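Local coordinates for initiator protein NS1 (Human bocavirus, PDB 4KW3), which probably recognises the viral replication origin and nicks one DNA strand there through its N-terminal nuclease domain to start rolling-circle replication, at residues Leu33-Leu37 with Glu161-Ile165. Numbering follows the deposited sequence.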
# COMPACT_ATOMS: atom_id res chain seq x y z
N LEU A 33 8.06 -5.54 -15.41
CA LEU A 33 7.45 -6.83 -15.10
C LEU A 33 6.24 -6.68 -14.16
O LEU A 33 5.20 -7.32 -14.37
CB LEU A 33 8.48 -7.78 -14.47
CG LEU A 33 9.76 -8.09 -15.26
CD1 LEU A 33 10.70 -8.94 -14.42
CD2 LEU A 33 9.43 -8.77 -16.58
N LEU A 34 6.37 -5.81 -13.14
CA LEU A 34 5.25 -5.61 -12.23
C LEU A 34 4.13 -4.86 -12.92
O LEU A 34 2.95 -5.13 -12.63
CB LEU A 34 5.65 -4.92 -10.91
CG LEU A 34 6.59 -5.70 -10.00
CD1 LEU A 34 6.79 -5.00 -8.68
CD2 LEU A 34 6.12 -7.15 -9.80
N HIS A 35 4.48 -3.96 -13.84
CA HIS A 35 3.46 -3.22 -14.60
C HIS A 35 2.53 -4.22 -15.27
O HIS A 35 1.31 -4.05 -15.25
CB HIS A 35 4.06 -2.30 -15.68
CG HIS A 35 4.98 -1.24 -15.15
ND1 HIS A 35 5.88 -0.58 -15.95
CD2 HIS A 35 5.13 -0.73 -13.91
CE1 HIS A 35 6.56 0.29 -15.23
NE2 HIS A 35 6.13 0.22 -13.98
N ALA A 36 3.12 -5.28 -15.84
CA ALA A 36 2.36 -6.26 -16.60
C ALA A 36 1.60 -7.23 -15.69
O ALA A 36 0.40 -7.49 -15.91
CB ALA A 36 3.30 -7.02 -17.54
N LEU A 37 2.29 -7.75 -14.67
CA LEU A 37 1.69 -8.72 -13.75
C LEU A 37 0.55 -8.12 -12.90
O LEU A 37 -0.45 -8.78 -12.64
CB LEU A 37 2.77 -9.35 -12.86
CG LEU A 37 3.71 -10.39 -13.49
CD1 LEU A 37 4.88 -10.70 -12.56
CD2 LEU A 37 2.97 -11.67 -13.86
N GLU A 161 10.85 -14.01 -17.25
CA GLU A 161 11.06 -13.24 -16.03
C GLU A 161 9.78 -13.02 -15.23
O GLU A 161 9.81 -13.01 -14.00
CB GLU A 161 11.73 -11.91 -16.34
CG GLU A 161 13.23 -11.99 -16.27
CD GLU A 161 13.89 -10.88 -17.04
OE1 GLU A 161 13.37 -10.53 -18.12
OE2 GLU A 161 14.92 -10.36 -16.56
N GLU A 162 8.67 -12.82 -15.93
CA GLU A 162 7.37 -12.67 -15.28
C GLU A 162 7.00 -13.95 -14.54
O GLU A 162 6.45 -13.91 -13.44
CB GLU A 162 6.28 -12.31 -16.30
CG GLU A 162 6.55 -11.05 -17.10
CD GLU A 162 5.50 -10.84 -18.19
OE1 GLU A 162 5.06 -11.83 -18.80
OE2 GLU A 162 5.11 -9.67 -18.43
N ALA A 163 7.31 -15.09 -15.16
CA ALA A 163 7.02 -16.39 -14.56
C ALA A 163 7.90 -16.64 -13.33
O ALA A 163 7.50 -17.30 -12.37
CB ALA A 163 7.20 -17.48 -15.59
N ASP A 164 9.12 -16.12 -13.36
CA ASP A 164 10.02 -16.21 -12.22
C ASP A 164 9.44 -15.54 -10.97
O ASP A 164 9.43 -16.12 -9.88
CB ASP A 164 11.36 -15.58 -12.58
CG ASP A 164 12.30 -15.50 -11.40
OD1 ASP A 164 12.80 -16.56 -10.97
OD2 ASP A 164 12.54 -14.37 -10.92
N ILE A 165 8.91 -14.33 -11.14
CA ILE A 165 8.26 -13.60 -10.06
C ILE A 165 7.06 -14.38 -9.53
O ILE A 165 6.88 -14.52 -8.32
CB ILE A 165 7.81 -12.21 -10.55
CG1 ILE A 165 9.03 -11.34 -10.87
CG2 ILE A 165 6.89 -11.53 -9.53
CD1 ILE A 165 8.69 -10.05 -11.56
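Leu33 projects from helix 31-38 into the side of helix 160-177, where Glu161, Glu162 and Ile165 receive it. From its root outward, CB of Leu33 meets CD1 of Ile165 at 3.7 Å. CG then forks: CD1 continues past that same Ile165 methyl to CB of Glu161, at 3.7 Å, and CD2 turns to CG of Glu162, also 3.7 Å away. With CG opposite the carbonyl carbon (chi1 -58°), both methyls of Leu33 reach CB of Glu161, and the side chains of Leu33 and Glu161 cross at about a right angle.

One turn on, CD1 of Leu37 touches both the carbonyl O of Glu162 and CG2 of Ile165, the latter at 3.7 Å from CD1 of Leu37. Ile165 thus uses both branches: CG2 serves Leu37, while CG1 carries CD1 to Leu33 and, more loosely, to CD2 of Leu34. The extended chain of Glu162 runs between Leu33 and Leu37 and brings its OE2 over the small CB of Ala36.

No hydrogen bond links the two segments, and the carboxylates are held elsewhere: Glu162 OE1 accepts from Glu159 N and pairs with Arg156, while Glu161 on the exposed margin bridges to Lys30. Tyr24 touches both Leu33 and Ile165, and Phe158 lies against Leu37.

The axes of segments 33-37 and 161-165 approach to 10.1 Å, with a signed crossing angle of -74°, a steep, largely apolar helix-helix packing. It joins two helices on the periphery of the NS1 nuclease domain, whose central sheet flanked by helices belongs to the Rep-type HUH endonuclease fold.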